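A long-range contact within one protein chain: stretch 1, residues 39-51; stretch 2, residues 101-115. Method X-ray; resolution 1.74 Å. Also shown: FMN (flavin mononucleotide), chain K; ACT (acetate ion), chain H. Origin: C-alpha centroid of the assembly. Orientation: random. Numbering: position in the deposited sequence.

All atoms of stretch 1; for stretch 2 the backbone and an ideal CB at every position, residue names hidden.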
# COMPACT_ATOMS: atom_id res chain seq x y z
N SER A 39 6.59 -1.58 7.40
CA SER A 39 7.12 -1.84 6.09
C SER A 39 7.89 -3.14 6.07
O SER A 39 8.43 -3.55 7.09
CB SER A 39 8.02 -0.67 5.64
OG SER A 39 9.17 -0.56 6.44
N GLY A 40 7.97 -3.77 4.90
CA GLY A 40 8.63 -5.06 4.79
C GLY A 40 10.07 -4.98 5.25
O GLY A 40 10.84 -4.18 4.74
N LYS A 41 10.41 -5.80 6.24
CA LYS A 41 11.77 -5.85 6.80
C LYS A 41 12.28 -4.45 7.18
O LYS A 41 13.47 -4.15 7.11
CB LYS A 41 12.70 -6.57 5.80
CG LYS A 41 12.47 -8.07 5.76
CD LYS A 41 13.41 -8.81 4.83
CE LYS A 41 12.93 -10.26 4.60
NZ LYS A 41 13.88 -11.08 3.73
N ASN A 42 11.36 -3.60 7.64
CA ASN A 42 11.68 -2.22 8.05
C ASN A 42 12.40 -1.42 6.96
O ASN A 42 13.20 -0.55 7.28
CB ASN A 42 12.50 -2.20 9.34
CG ASN A 42 12.40 -0.88 10.10
OD1 ASN A 42 11.36 -0.20 10.09
ND2 ASN A 42 13.49 -0.50 10.75
N ILE A 43 12.11 -1.71 5.69
CA ILE A 43 12.76 -1.04 4.58
C ILE A 43 12.46 0.47 4.54
O ILE A 43 13.29 1.24 4.07
CB ILE A 43 12.42 -1.69 3.22
CG1 ILE A 43 13.27 -1.08 2.11
CG2 ILE A 43 10.93 -1.55 2.91
CD1 ILE A 43 13.23 -1.88 0.81
N GLN A 44 11.30 0.89 5.05
CA GLN A 44 10.94 2.30 5.04
C GLN A 44 11.26 2.93 3.69
O GLN A 44 11.97 3.93 3.61
CB GLN A 44 11.63 3.06 6.14
CG GLN A 44 11.36 2.52 7.54
CD GLN A 44 12.43 2.95 8.53
OE1 GLN A 44 12.34 4.02 9.12
NE2 GLN A 44 13.44 2.11 8.71
N ASN A 45 10.68 2.36 2.63
CA ASN A 45 10.99 2.75 1.27
C ASN A 45 10.21 3.95 0.83
O ASN A 45 9.30 3.86 -0.00
CB ASN A 45 10.76 1.58 0.28
CG ASN A 45 9.33 0.98 0.36
OD1 ASN A 45 8.70 0.93 1.44
ND2 ASN A 45 8.82 0.54 -0.81
N TRP A 46 10.50 5.09 1.46
CA TRP A 46 9.75 6.30 1.16
C TRP A 46 10.60 7.54 1.39
O TRP A 46 11.45 7.54 2.28
CB TRP A 46 8.50 6.37 2.02
CG TRP A 46 8.69 6.01 3.50
CD1 TRP A 46 9.33 6.73 4.46
CD2 TRP A 46 8.11 4.89 4.16
NE1 TRP A 46 9.21 6.10 5.68
CE2 TRP A 46 8.47 4.96 5.51
CE3 TRP A 46 7.35 3.80 3.72
CZ2 TRP A 46 8.07 3.99 6.45
CZ3 TRP A 46 6.97 2.84 4.64
CH2 TRP A 46 7.32 2.95 6.00
N HIS A 47 10.36 8.56 0.57
CA HIS A 47 10.97 9.89 0.75
C HIS A 47 9.96 10.92 0.26
O HIS A 47 9.49 10.84 -0.87
CB HIS A 47 12.30 10.05 -0.03
CG HIS A 47 13.06 11.28 0.36
ND1 HIS A 47 13.94 11.30 1.42
CD2 HIS A 47 13.03 12.54 -0.12
CE1 HIS A 47 14.44 12.51 1.56
NE2 HIS A 47 13.90 13.28 0.64
N PHE A 48 9.62 11.88 1.11
CA PHE A 48 8.61 12.86 0.78
C PHE A 48 9.26 14.19 0.38
O PHE A 48 9.92 14.82 1.21
CB PHE A 48 7.67 13.09 1.99
CG PHE A 48 6.92 11.85 2.38
CD1 PHE A 48 7.54 10.84 3.12
CD2 PHE A 48 5.60 11.68 1.98
CE1 PHE A 48 6.85 9.67 3.43
CE2 PHE A 48 4.91 10.52 2.29
CZ PHE A 48 5.53 9.51 3.01
N VAL A 49 9.02 14.62 -0.86
CA VAL A 49 9.53 15.88 -1.37
C VAL A 49 8.41 16.90 -1.35
O VAL A 49 7.43 16.76 -2.06
CB VAL A 49 10.09 15.74 -2.80
CG1 VAL A 49 10.63 17.07 -3.32
CG2 VAL A 49 11.17 14.68 -2.81
N VAL A 50 8.54 17.91 -0.50
CA VAL A 50 7.46 18.86 -0.29
C VAL A 50 7.65 20.14 -1.11
O VAL A 50 8.66 20.85 -0.95
CB VAL A 50 7.41 19.24 1.19
CG1 VAL A 50 6.27 20.23 1.42
CG2 VAL A 50 7.19 17.99 2.03
N ILE A 51 6.69 20.44 -1.98
CA ILE A 51 6.81 21.57 -2.88
C ILE A 51 5.70 22.56 -2.66
O ILE A 51 4.53 22.20 -2.69
CB ILE A 51 6.77 21.11 -4.35
CG1 ILE A 51 7.93 20.18 -4.64
CG2 ILE A 51 6.85 22.31 -5.31
CD1 ILE A 51 7.72 19.34 -5.90
N UNK A 101 -2.25 24.44 -2.44
CA UNK A 101 -1.03 25.14 -2.09
C UNK A 101 0.22 24.27 -1.99
O UNK A 101 1.31 24.79 -2.07
CB UNK A 101 -1.24 25.86 -0.76
N UNK A 102 0.07 22.96 -1.84
CA UNK A 102 1.22 22.08 -1.64
C UNK A 102 1.10 20.86 -2.51
O UNK A 102 0.02 20.27 -2.60
CB UNK A 102 1.35 21.67 -0.17
N UNK A 103 2.19 20.50 -3.17
CA UNK A 103 2.35 19.25 -3.90
C UNK A 103 3.43 18.45 -3.19
O UNK A 103 4.53 18.95 -3.00
CB UNK A 103 2.70 19.49 -5.37
N UNK A 104 3.13 17.21 -2.82
CA UNK A 104 4.13 16.34 -2.23
C UNK A 104 4.43 15.22 -3.23
O UNK A 104 3.52 14.55 -3.70
CB UNK A 104 3.66 15.78 -0.89
N UNK A 105 5.68 15.03 -3.58
CA UNK A 105 6.06 13.93 -4.41
C UNK A 105 6.57 12.86 -3.49
O UNK A 105 7.50 13.11 -2.69
CB UNK A 105 7.10 14.33 -5.46
N UNK A 106 5.95 11.70 -3.57
CA UNK A 106 6.32 10.60 -2.70
C UNK A 106 7.16 9.66 -3.53
O UNK A 106 6.65 8.96 -4.43
CB UNK A 106 5.10 9.90 -2.11
N UNK A 107 8.46 9.67 -3.23
CA UNK A 107 9.42 8.77 -3.87
C UNK A 107 9.48 7.46 -3.10
O UNK A 107 9.20 7.41 -1.91
CB UNK A 107 10.81 9.41 -3.95
N UNK A 108 9.85 6.40 -3.80
CA UNK A 108 9.88 5.07 -3.21
C UNK A 108 10.99 4.29 -3.94
O UNK A 108 11.64 4.81 -4.85
CB UNK A 108 8.52 4.37 -3.32
N UNK A 109 11.26 3.08 -3.49
CA UNK A 109 12.21 2.20 -4.11
C UNK A 109 11.72 0.75 -4.04
O UNK A 109 10.83 0.41 -3.24
CB UNK A 109 13.58 2.35 -3.44
N UNK A 110 12.28 -0.10 -4.91
CA UNK A 110 11.84 -1.48 -4.98
C UNK A 110 12.21 -2.23 -3.71
O UNK A 110 13.28 -2.01 -3.15
CB UNK A 110 12.45 -2.17 -6.20
N UNK A 111 11.31 -3.07 -3.23
CA UNK A 111 11.55 -3.98 -2.11
C UNK A 111 11.45 -5.40 -2.65
O UNK A 111 10.41 -5.79 -3.15
CB UNK A 111 10.56 -3.75 -0.97
N UNK A 112 12.56 -6.14 -2.59
CA UNK A 112 12.57 -7.55 -3.01
C UNK A 112 12.09 -8.37 -1.80
O UNK A 112 12.79 -8.44 -0.78
CB UNK A 112 13.96 -7.99 -3.48
N UNK A 113 10.89 -8.95 -1.89
CA UNK A 113 10.23 -9.53 -0.71
C UNK A 113 10.75 -10.92 -0.38
O UNK A 113 11.58 -11.44 -1.12
CB UNK A 113 8.72 -9.59 -0.93
N UNK A 114 10.26 -11.52 0.70
CA UNK A 114 10.66 -12.86 1.09
C UNK A 114 10.33 -13.81 -0.02
O UNK A 114 9.29 -13.67 -0.67
CB UNK A 114 9.98 -13.29 2.39
N UNK A 115 11.21 -14.77 -0.26
CA UNK A 115 11.08 -15.68 -1.37
C UNK A 115 11.98 -15.28 -2.52
O UNK A 115 12.45 -16.12 -3.26
CB UNK A 115 9.62 -15.75 -1.83
N1 FMN K . 6.66 -9.06 9.79
C2 FMN K . 6.92 -10.40 9.94
O2 FMN K . 7.33 -10.82 11.03
N3 FMN K . 6.71 -11.27 8.89
C4 FMN K . 6.27 -10.83 7.67
O4 FMN K . 5.99 -11.66 6.80
C4A FMN K . 6.04 -9.47 7.48
N5 FMN K . 5.60 -8.95 6.28
C5A FMN K . 5.33 -7.61 6.12
C6 FMN K . 4.81 -7.11 4.91
C7 FMN K . 4.56 -5.75 4.76
C7M FMN K . 3.76 -5.34 3.55
C8 FMN K . 4.71 -4.89 5.84
C8M FMN K . 4.04 -3.52 5.83
C9 FMN K . 5.21 -5.39 7.05
C9A FMN K . 5.49 -6.74 7.21
N10 FMN K . 6.00 -7.24 8.39
C10 FMN K . 6.22 -8.59 8.56
C1' FMN K . 6.31 -6.34 9.55
C2' FMN K . 7.66 -5.61 9.46
O2' FMN K . 8.77 -6.52 9.72
C3' FMN K . 7.70 -4.44 10.46
O3' FMN K . 6.69 -3.49 10.14
C4' FMN K . 9.04 -3.69 10.50
O4' FMN K . 10.12 -4.51 10.87
C5' FMN K . 9.01 -2.57 11.52
O5' FMN K . 8.70 -3.04 12.81
P FMN K . 7.40 -2.44 13.56
O1P FMN K . 7.27 -3.10 14.91
O2P FMN K . 6.22 -2.74 12.66
O3P FMN K . 7.57 -0.96 13.75
C ACT H . 9.46 -8.89 7.42
O ACT H . 8.87 -8.02 6.79
OXT ACT H . 9.90 -8.49 8.49
CH3 ACT H . 9.60 -10.29 6.94

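Position 101 precedes the strand, with nothing of stretch 1 within 5.5 Å of its ideal CB; phi near -72° admits almost anything, proline included. It is Pro101.

The backbone from 103 to 107 pairs antiparallel with 47-51; being extended, it sends successive side chains to opposite faces of the sheet, and apolar or beta-branched residues suit. At 102 CB points sideways, 5.4 Å from Val50 CG1, leaving room for a small branched group: Val102, whose CG1 lies 4.0 Å from Val50 CG1.

Position 103 pairs with Ile51, its N 2.9 Å from Ile51 O in a hydrogen bond. Any mid-sized apolar residue could lie beside Ile51; Leu103 does, its CB 4.4 Å from Ile51 CB.

Position 104 is on the face of Phe48 and Val50, its CB 5.4 Å from Phe48 CD2. Valine, isoleucine or threonine would fit. Val104 sets CG1 at the ring edge, 4.1 Å from Phe48 CD2.

Position 105 turns to the face of Val49 and Ile51, with Ile51 CD1 5.1 Å from its CB, so a longer aliphatic chain can reach it. Leu105 does: its CD1 is 3.8 Å from Ile51 CD1.

At 106 CB sits 4.4 Å from Phe48 CE2, favouring a compact branched residue. Val106 lays CG1 over one face of the Phe48 ring, 4.1 Å from its centroid, a CH-pi contact.

Position 107 shares its face with His47 and Val49; leucine, methionine or an aromatic could cover Val49 CG2. Phe107 does, its CD1 3.9 Å from Val49 CG2.

At 108 the ideal CB is 3.4 Å from Asn45 O, an acceptor that invites a short donor, serine or threonine. Thr108 OG1 donates to Asn45 O at 2.7 Å.

Position 109 offers its O to Asn45 ND2, 3.2 Å away, in a hydrogen bond, while its CB lies 4.7 Å from Asn45 CB. A long chain could pass Asn45 toward Ile43. Lys109 runs extended beyond chi1, CE 3.9 Å from Ile43 CG1, and a water bridges Lys109 NZ and Ile43 O.

Position 110 points away, leaving the choice loose: Val110.

At 111 CB points toward stretch 1, 3.7 Å from Ile43 CD1. A large flat or long apolar group suits. Tyr111 fills the space, CD1 3.5 Å from Ile43 CD1 and OH 3.3 Å from Lys41 CG; an ideal CB on Gly40 would clash with Tyr111 CE2 at 2.5 Å.

Positions 112 and 113 are unconstrained by stretch 1: Asn112 and Pro113. At 114 the ideal CB is 4.7 Å from Lys41 NZ, and a small polar group fits: Ser114. Position 115, with phi 101°, calls for glycine: Gly115 sits at the N-cap position, right before a helix.

Stretch 2 (101-115) PVLVLVFTKVYNPSG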
# COMPACT_ATOMS: atom_id res chain seq x y z
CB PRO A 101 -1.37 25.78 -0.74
CG PRO A 101 -2.41 24.85 -0.13
CD PRO A 101 -3.18 24.32 -1.31
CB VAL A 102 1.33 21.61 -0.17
CG1 VAL A 102 2.52 20.65 0.01
CG2 VAL A 102 1.40 22.80 0.78
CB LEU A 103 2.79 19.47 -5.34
CG LEU A 103 3.00 18.23 -6.18
CD1 LEU A 103 1.68 17.44 -6.24
CD2 LEU A 103 3.54 18.59 -7.58
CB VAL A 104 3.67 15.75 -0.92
CG1 VAL A 104 4.81 14.96 -0.28
CG2 VAL A 104 3.13 16.87 0.04
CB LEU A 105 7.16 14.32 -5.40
CG LEU A 105 6.87 15.51 -6.30
CD1 LEU A 105 8.08 15.75 -7.17
CD2 LEU A 105 5.64 15.31 -7.11
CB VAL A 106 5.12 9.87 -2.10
CG1 VAL A 106 5.62 8.99 -1.03
CG2 VAL A 106 4.11 10.89 -1.50
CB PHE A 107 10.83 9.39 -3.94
CG PHE A 107 11.01 10.35 -5.09
CD1 PHE A 107 10.43 11.61 -5.05
CD2 PHE A 107 11.72 9.98 -6.21
CE1 PHE A 107 10.60 12.51 -6.11
CE2 PHE A 107 11.87 10.84 -7.29
CZ PHE A 107 11.31 12.12 -7.24
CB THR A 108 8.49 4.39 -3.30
OG1 THR A 108 8.49 3.18 -2.53
CG2 THR A 108 8.10 4.09 -4.77
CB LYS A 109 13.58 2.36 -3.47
CG LYS A 109 13.68 1.93 -2.01
CD LYS A 109 15.13 1.94 -1.50
CE LYS A 109 15.12 1.72 0.03
NZ LYS A 109 16.44 1.33 0.63
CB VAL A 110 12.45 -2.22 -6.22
CG1 VAL A 110 12.17 -3.71 -6.14
CG2 VAL A 110 11.91 -1.65 -7.50
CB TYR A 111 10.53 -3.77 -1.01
CG TYR A 111 10.58 -4.82 0.06
CD1 TYR A 111 11.73 -5.00 0.82
CD2 TYR A 111 9.50 -5.63 0.32
CE1 TYR A 111 11.78 -5.97 1.79
CE2 TYR A 111 9.55 -6.57 1.30
CZ TYR A 111 10.71 -6.75 2.03
OH TYR A 111 10.77 -7.72 3.01
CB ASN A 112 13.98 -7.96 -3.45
CG ASN A 112 14.39 -7.34 -4.78
OD1 ASN A 112 13.54 -7.01 -5.64
ND2 ASN A 112 15.68 -7.15 -4.95
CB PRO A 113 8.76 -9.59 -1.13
CG PRO A 113 8.84 -9.82 -2.64
CD PRO A 113 10.06 -9.08 -3.10
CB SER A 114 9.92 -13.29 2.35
OG SER A 114 9.95 -12.21 3.28
O HOH W 1 13.66 -10.21 1.03
O HOH W 2 15.81 1.73 3.29
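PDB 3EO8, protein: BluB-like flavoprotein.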